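Local coordinates for protein hydroxyindole o-methyltransferase (Homo sapiens, PDB 4A6D) that transfers a methyl group from S-adenosyl-L-methionine to N-acetylserotonin to make melatonin, working as a homodimeric, cation-independent O-methyltransferase, at residues Gly292-Leu295 against Thr296-Tyr299; Tyr15-Gly18 against Phe19-Ser22; Ala194-Cys197 against Met198-Pro202; Cys262-Leu265 against Leu266-Tyr270. All coordinates share one frame; numbering follows the deposited sequence. Where two conformers were deposited one is given.

Interaction 1: Gly292-Leu295 against Thr296-Tyr299; sequences GPLL and TQLY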
# COMPACT_ATOMS: atom_id res chain seq x y z
N GLY A 292 7.91 18.52 -1.17
CA GLY A 292 8.87 17.44 -1.10
C GLY A 292 9.65 17.50 0.19
O GLY A 292 9.60 18.50 0.90
N PRO A 293 10.45 16.47 0.51
CA PRO A 293 10.59 15.19 -0.22
C PRO A 293 9.29 14.40 -0.12
O PRO A 293 8.51 14.60 0.83
CB PRO A 293 11.74 14.49 0.52
CG PRO A 293 12.41 15.60 1.43
CD PRO A 293 11.29 16.54 1.73
N LEU A 294 9.03 13.50 -1.10
CA LEU A 294 7.83 12.70 -1.14
C LEU A 294 7.58 11.94 0.17
O LEU A 294 6.46 11.97 0.70
CB LEU A 294 7.85 11.77 -2.36
CG LEU A 294 6.74 10.70 -2.50
CD1 LEU A 294 5.34 11.29 -2.37
CD2 LEU A 294 6.91 9.97 -3.81
N LEU A 295 8.62 11.27 0.70
CA LEU A 295 8.50 10.49 1.92
C LEU A 295 8.04 11.40 3.10
O LEU A 295 7.21 10.98 3.88
CB LEU A 295 9.85 9.78 2.21
CG LEU A 295 9.89 8.85 3.45
CD1 LEU A 295 10.88 7.73 3.26
CD2 LEU A 295 10.30 9.62 4.68
N THR A 296 8.54 12.66 3.17
CA THR A 296 8.18 13.65 4.20
C THR A 296 6.74 14.10 4.05
O THR A 296 6.03 14.23 5.05
CB THR A 296 9.17 14.82 4.21
OG1 THR A 296 10.49 14.29 4.36
CG2 THR A 296 8.90 15.79 5.33
N GLN A 297 6.31 14.34 2.80
CA GLN A 297 4.92 14.69 2.48
C GLN A 297 3.99 13.53 2.93
O GLN A 297 2.94 13.80 3.53
CB GLN A 297 4.74 14.92 0.98
CG GLN A 297 5.36 16.19 0.43
CD GLN A 297 5.24 16.13 -1.07
OE1 GLN A 297 5.98 15.43 -1.76
NE2 GLN A 297 4.25 16.78 -1.62
N LEU A 298 4.40 12.26 2.69
CA LEU A 298 3.59 11.11 3.09
C LEU A 298 3.49 11.06 4.61
O LEU A 298 2.40 10.90 5.14
CB LEU A 298 4.11 9.76 2.50
CG LEU A 298 4.02 9.56 0.97
CD1 LEU A 298 4.82 8.38 0.55
CD2 LEU A 298 2.58 9.38 0.49
N TYR A 299 4.62 11.31 5.28
CA TYR A 299 4.74 11.43 6.73
C TYR A 299 3.87 12.55 7.29
O TYR A 299 3.30 12.38 8.37
CB TYR A 299 6.20 11.66 7.15
CG TYR A 299 7.07 10.42 7.21
CD1 TYR A 299 6.75 9.28 6.45
CD2 TYR A 299 8.22 10.39 7.99
CE1 TYR A 299 7.55 8.13 6.51
CE2 TYR A 299 9.04 9.26 8.03
CZ TYR A 299 8.71 8.14 7.28
OH TYR A 299 9.52 7.04 7.31
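L295 and Y299, one turn apart at the start of helix 294-305 in the methyltransferase domain, show how i to i+4 packing can seat an aromatic ring. The CD2 methyl of L295 lies over one face of the Y299 ring as a CH-pi contact, 3.5 Å from the ring centroid and 17° off the normal, while the two side chains run side by side in the same direction. CG of L295 stands opposite the backbone N (chi1 -177°), which sends CD2 along the helix to the ring; separately, Y299 CD1 lies 3.1 Å from L295 O. That oxygen also accepts the backbone N of Y299. With alanine in place of Y299, CD2 of L295 would probably lose the face it rests on, and a gap would be left between it and the loop residues I337 and Y338.

Contact within the turn is slighter at the partly exposed L294 and P293. L294 CD1 only grazes L298 CG at 4.0 Å; L70 of the second subunit packs on L294, and V21 of that subunit on L298. P293, the N-cap residue after a cis peptide, lays its CD near T296 OG1, a hydroxyl hydrogen-bonded to S284. Q297 folds back beside G292, its OE1 bonded to S69 of the second subunit. The first full helical bond is straight: Q297 N reaches P293 O at 3.0 Å, with an N-H...O angle of 163°.

Interaction 2: Tyr15-Gly18 against Phe19-Ser22; sequences YANG and FMVS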
# COMPACT_ATOMS: atom_id res chain seq x y z
N TYR A 15 1.37 2.32 -8.51
CA TYR A 15 0.78 3.07 -7.41
C TYR A 15 -0.40 2.32 -6.85
O TYR A 15 -0.53 2.20 -5.64
CB TYR A 15 0.34 4.48 -7.87
CG TYR A 15 1.44 5.45 -8.30
CD1 TYR A 15 2.77 5.24 -7.94
CD2 TYR A 15 1.14 6.59 -9.03
CE1 TYR A 15 3.77 6.13 -8.31
CE2 TYR A 15 2.13 7.48 -9.43
CZ TYR A 15 3.44 7.26 -9.04
OH TYR A 15 4.44 8.13 -9.43
N ALA A 16 -1.26 1.80 -7.74
CA ALA A 16 -2.44 1.08 -7.28
C ALA A 16 -2.08 -0.19 -6.51
O ALA A 16 -2.75 -0.53 -5.55
CB ALA A 16 -3.35 0.77 -8.45
N ASN A 17 -1.02 -0.87 -6.91
CA ASN A 17 -0.58 -2.14 -6.32
C ASN A 17 0.31 -2.02 -5.12
O ASN A 17 0.59 -3.04 -4.50
CB ASN A 17 0.14 -2.95 -7.40
CG ASN A 17 -0.77 -3.40 -8.52
OD1 ASN A 17 -2.00 -3.37 -8.43
ND2 ASN A 17 -0.18 -3.81 -9.61
N GLY A 18 0.74 -0.79 -4.80
CA GLY A 18 1.66 -0.48 -3.71
C GLY A 18 1.27 -1.06 -2.37
O GLY A 18 2.12 -1.59 -1.65
N PHE A 19 -0.03 -1.02 -2.06
CA PHE A 19 -0.54 -1.58 -0.82
C PHE A 19 -0.26 -3.09 -0.69
O PHE A 19 0.04 -3.55 0.42
CB PHE A 19 -2.01 -1.22 -0.64
CG PHE A 19 -2.98 -2.05 -1.45
CD1 PHE A 19 -3.49 -3.24 -0.94
CD2 PHE A 19 -3.43 -1.62 -2.69
CE1 PHE A 19 -4.37 -4.02 -1.69
CE2 PHE A 19 -4.32 -2.39 -3.43
CZ PHE A 19 -4.79 -3.58 -2.92
N MET A 20 -0.28 -3.84 -1.82
CA MET A 20 0.01 -5.28 -1.87
C MET A 20 1.47 -5.58 -1.55
O MET A 20 1.77 -6.52 -0.81
CB MET A 20 -0.36 -5.85 -3.24
CG MET A 20 -1.81 -5.65 -3.58
SD MET A 20 -2.41 -6.68 -4.92
CE MET A 20 -2.31 -5.55 -6.23
N VAL A 21 2.39 -4.75 -2.10
CA VAL A 21 3.83 -4.85 -1.91
C VAL A 21 4.17 -4.53 -0.44
O VAL A 21 5.02 -5.22 0.13
CB VAL A 21 4.57 -3.95 -2.92
CG1 VAL A 21 6.05 -3.78 -2.55
CG2 VAL A 21 4.42 -4.48 -4.33
N SER A 22 3.49 -3.53 0.18
CA SER A 22 3.69 -3.18 1.60
C SER A 22 3.30 -4.36 2.47
O SER A 22 4.10 -4.79 3.28
CB SER A 22 2.88 -1.94 2.00
OG SER A 22 3.34 -0.79 1.29
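Two torsions shape this kinked turn of helix 7-31, where F19 meets A16 and M20 meets N17 in the dimerisation domain. In F19, CG stands between the backbone N and the carbonyl carbon (chi1 79°), which swings the ring back along the helix until its edge, at CD2, is 3.1 Å from A16 O, with the oxygen near the ring plane. In M20 a bend at chi3 (-98°) returns the methyl group to N17, so that CE lies 3.1 Å from OD1 and 3.5 Å from CG of that asparagine. The two side chains pass at a slant. M20 CG also lies over the rim of one face of the F19 ring.

N17 OD1 is buried and has no hydrogen-bonding partner in the model, so the methionine methyl lies against a polar atom rather than satisfying it. The kink falls where neither F19 N nor M20 N makes the regular i to i+4 bond. M20 N instead bonds to N17 O at 2.9 Å, approaching from above the carbonyl plane, 47° out of it, and V21 N adds a weak bond to the same oxygen. F19 N and Y15 O are both bonded to S22 OG of the second subunit, and S22 here bonds back to Y15 and F19 of that subunit. The break in the helix therefore coincides with a reciprocal set of bonds across the homodimer. The i to i+4 pattern returns weakly at V21 and at full strength where S22 N meets G18 O at 3.0 Å.

Interaction 3: Ala194-Cys197 against Met198-Pro202; sequences AKEC and MSLYP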
# COMPACT_ATOMS: atom_id res chain seq x y z
N ALA A 194 19.37 8.33 23.19
CA ALA A 194 20.21 8.67 24.34
C ALA A 194 21.40 7.72 24.45
O ALA A 194 22.49 8.18 24.73
CB ALA A 194 19.41 8.65 25.61
N LYS A 195 21.20 6.42 24.21
CA LYS A 195 22.27 5.41 24.23
C LYS A 195 23.33 5.77 23.19
O LYS A 195 24.53 5.72 23.50
CB LYS A 195 21.71 4.00 23.96
CG LYS A 195 21.40 3.17 25.21
CD LYS A 195 20.49 1.96 24.90
CE LYS A 195 20.67 0.80 25.86
NZ LYS A 195 19.57 -0.20 25.75
N GLU A 196 22.89 6.20 21.99
CA GLU A 196 23.75 6.61 20.88
C GLU A 196 24.47 7.90 21.22
O GLU A 196 25.68 8.00 21.00
CB GLU A 196 22.92 6.78 19.59
CG GLU A 196 23.70 7.28 18.39
CD GLU A 196 24.60 6.28 17.70
OE1 GLU A 196 24.07 5.32 17.11
OE2 GLU A 196 25.84 6.51 17.69
N CYS A 197 23.73 8.86 21.79
CA CYS A 197 24.26 10.16 22.20
C CYS A 197 25.44 10.04 23.17
O CYS A 197 26.47 10.69 22.96
CB CYS A 197 23.14 11.02 22.77
SG CYS A 197 23.44 12.79 22.60
N MET A 198 25.32 9.15 24.17
CA MET A 198 26.34 8.88 25.17
C MET A 198 27.60 8.20 24.66
O MET A 198 28.67 8.47 25.18
CB MET A 198 25.73 8.20 26.39
CG MET A 198 24.69 9.06 27.08
SD MET A 198 25.29 10.69 27.62
CE MET A 198 24.62 11.79 26.34
N SER A 199 27.50 7.35 23.64
CA SER A 199 28.68 6.71 23.06
C SER A 199 29.42 7.74 22.19
O SER A 199 30.65 7.78 22.18
CB SER A 199 28.30 5.48 22.24
OG SER A 199 27.41 5.82 21.18
N LEU A 200 28.65 8.61 21.51
CA LEU A 200 29.14 9.69 20.67
C LEU A 200 29.80 10.78 21.51
O LEU A 200 30.85 11.30 21.10
CB LEU A 200 28.01 10.27 19.83
CG LEU A 200 27.65 9.55 18.56
CD1 LEU A 200 26.39 10.09 17.97
CD2 LEU A 200 28.77 9.67 17.54
N TYR A 201 29.21 11.12 22.67
CA TYR A 201 29.73 12.16 23.58
C TYR A 201 30.10 11.58 24.96
O TYR A 201 29.31 11.62 25.91
CB TYR A 201 28.76 13.36 23.67
CG TYR A 201 28.50 14.02 22.33
CD1 TYR A 201 29.38 14.98 21.83
CD2 TYR A 201 27.42 13.64 21.53
CE1 TYR A 201 29.17 15.56 20.57
CE2 TYR A 201 27.18 14.23 20.29
CZ TYR A 201 28.07 15.19 19.81
OH TYR A 201 27.84 15.81 18.61
N PRO A 202 31.34 11.04 25.08
CA PRO A 202 31.76 10.43 26.36
C PRO A 202 31.76 11.32 27.59
O PRO A 202 31.65 10.80 28.71
CB PRO A 202 33.18 9.92 26.04
CG PRO A 202 33.22 9.77 24.57
CD PRO A 202 32.39 10.89 24.05
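M198 curls back along the turn before it, against A194 and C197, in the last turns of helix 192-200. Its CB sits beside A194 O, and CG comes closer, to 3.3 Å from that oxygen, which already accepts M198 N. Beyond CG the chain bends at chi2 and again at chi3 (102°), and SD carries the methyl round to the neighbouring cysteine. There CE ends 3.9 Å from C197 CB and 4.0 Å from C197 SG, an apolar contact inside the protein.

C197 reaches the other way as well. Its SG is 4.2 Å from Y201 CD2, an oblique sulfur-aromatic contact, and its carbonyl oxygen lies at the edge of the Y201 ring, near the ring plane. That oxygen accepts Y201 N at 2.8 Å, although Y201 is the first residue to leave helical geometry; the tyrosine hydroxyl is held by L172 O.

Near the helix end E196 O is gripped twice. L200 N comes in at 3.1 Å with a C=O...N angle of 159°, whereas S199 OG donates at 2.8 Å from the side, at 122° and tilted from the carbonyl plane. The E196 side chain doubles over so that OE2 rests 3.6 Å from L200 CD1.

The helix is the crossover of the beta-alpha-beta unit that joins strands 182-186 and 205-210 in the Rossmann-like methyltransferase domain. A194 and M198 press on I206 of the second of these strands, M198 also touches I230 of strand 230-234, and L200 packs against R169, L172 and T173 of helix 164-173.

Interaction 4: Cys262-Leu265 against Leu266-Tyr270; sequences CSHL and LERIY. With ZN (zinc ion), chain B.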
# COMPACT_ATOMS: atom_id res chain seq x y z
N CYS A 262 2.66 22.89 20.53
CA CYS A 262 4.11 23.01 20.32
C CYS A 262 4.62 24.23 21.02
O CYS A 262 5.59 24.12 21.76
CB CYS A 262 4.47 23.06 18.83
SG CYS A 262 4.27 21.48 17.98
N SER A 263 3.95 25.39 20.82
CA SER A 263 4.33 26.68 21.43
C SER A 263 4.37 26.59 22.93
O SER A 263 5.33 27.07 23.52
CB SER A 263 3.43 27.81 20.96
OG SER A 263 3.70 28.11 19.60
N HIS A 264 3.37 25.93 23.54
CA HIS A 264 3.30 25.75 24.99
C HIS A 264 4.53 25.00 25.54
O HIS A 264 5.18 25.49 26.47
CB HIS A 264 1.98 25.07 25.40
CG HIS A 264 1.84 24.77 26.86
ND1 HIS A 264 1.51 23.50 27.30
CD2 HIS A 264 1.99 25.58 27.93
CE1 HIS A 264 1.48 23.58 28.62
NE2 HIS A 264 1.76 24.81 29.05
N LEU A 265 4.87 23.85 24.93
CA LEU A 265 6.01 23.03 25.33
C LEU A 265 7.34 23.81 25.11
O LEU A 265 8.19 23.80 26.00
CB LEU A 265 6.03 21.67 24.57
CG LEU A 265 7.29 20.81 24.82
CD1 LEU A 265 7.42 20.40 26.32
CD2 LEU A 265 7.31 19.62 23.92
N LEU A 266 7.48 24.48 23.93
CA LEU A 266 8.66 25.25 23.65
C LEU A 266 8.90 26.35 24.67
O LEU A 266 10.05 26.55 25.08
CB LEU A 266 8.69 25.78 22.22
CG LEU A 266 8.83 24.72 21.09
CD1 LEU A 266 8.78 25.37 19.76
CD2 LEU A 266 10.11 23.93 21.22
N GLU A 267 7.81 27.01 25.13
CA GLU A 267 7.81 28.08 26.12
C GLU A 267 8.32 27.58 27.49
O GLU A 267 9.18 28.21 28.09
CB GLU A 267 6.41 28.71 26.25
CG GLU A 267 6.05 29.71 25.15
CD GLU A 267 6.64 31.11 25.22
OE1 GLU A 267 7.52 31.37 26.07
OE2 GLU A 267 6.21 31.96 24.41
N ARG A 268 7.84 26.40 27.92
CA ARG A 268 8.23 25.75 29.18
C ARG A 268 9.73 25.42 29.17
O ARG A 268 10.40 25.69 30.15
CB ARG A 268 7.38 24.50 29.40
CG ARG A 268 5.90 24.86 29.63
CD ARG A 268 5.04 23.78 30.28
NE ARG A 268 5.81 22.62 30.70
CZ ARG A 268 6.17 22.36 31.94
NH1 ARG A 268 5.74 23.13 32.94
NH2 ARG A 268 6.93 21.31 32.21
N ILE A 269 10.23 24.88 28.03
CA ILE A 269 11.65 24.53 27.81
C ILE A 269 12.47 25.80 27.84
O ILE A 269 13.48 25.83 28.53
CB ILE A 269 11.85 23.78 26.47
CG1 ILE A 269 11.06 22.44 26.45
CG2 ILE A 269 13.36 23.59 26.16
CD1 ILE A 269 11.12 21.73 25.04
N TYR A 270 12.05 26.84 27.11
CA TYR A 270 12.76 28.11 27.09
C TYR A 270 12.99 28.66 28.52
O TYR A 270 14.13 28.95 28.89
CB TYR A 270 12.06 29.14 26.20
CG TYR A 270 12.84 30.44 26.15
CD1 TYR A 270 13.90 30.61 25.27
CD2 TYR A 270 12.50 31.51 26.98
CE1 TYR A 270 14.64 31.78 25.25
CE2 TYR A 270 13.22 32.70 26.96
CZ TYR A 270 14.29 32.83 26.10
OH TYR A 270 14.95 34.03 26.01
ZN ZN B . 7.94 33.05 27.36
O HOH W 1 7.96 34.97 28.45
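E267 sits one turn after S263 along helix 259-272 and reaches out to a metal. A bend at chi2 (-77°) turns its carboxylate off the helix, and OE1 binds a zinc ion at 2.2 Å while OE2 stays 3.6 Å away, so the carboxylate binds in monodentate fashion. A water at 2.2 Å from the zinc ion and NE2 of H271, one turn further along, belong to the same shell. Glutamate and histidine at i and i+4 thus form a metal site on one face of a helix, and in a cation-independent methyltransferase it probably plays no part in catalysis.

Helical spacing sets the glutamate: E267 N bonds to S263 O at 3.0 Å, and E267 CG lies 3.2 Å from the same oxygen. Other faces of the helix are packed differently. R268 lays its CG 3.3 Å from H264 O, and its guanidinium group is fixed by F237 O and D240 O. Inward, L265 CG meets I269 CD1 at 3.9 Å, the two side chains crossing at a slant. An alanine in place of L265 would probably leave that methyl without its mate and open a gap beside F237, which binds S-adenosyl-L-methionine.

The helix is the crossover between strands 247-251 and 278-283. L265, L266 and I269 face L250 of the first strand, L266 and I269 meet I279 of the second, and L266 turns also to L320, L321 and A324 of helix 314-324.

Overall arrangement
Three of the four turns lie in the methyltransferase domain and one in the dimerisation domain, but interaction 1 also meets the second subunit. There its L295 packs on N17 of interaction 2 of the other chain; within one chain the two contacts have centres 17 Å apart. Interaction 1 also approaches the substrate site, the Y299 side chain being about 5 Å from that of N302 and about 6 Å from that of H255, the inferred proton donor or acceptor. Interactions 3 and 4 belong to two crossover helices of the cofactor-binding sheet, 25 Å apart between centres, with A194 and L265 side chains about 9 Å and 7 Å from S-adenosylmethionine. Interaction 2 is about 40 Å, centre to centre, from interaction 4.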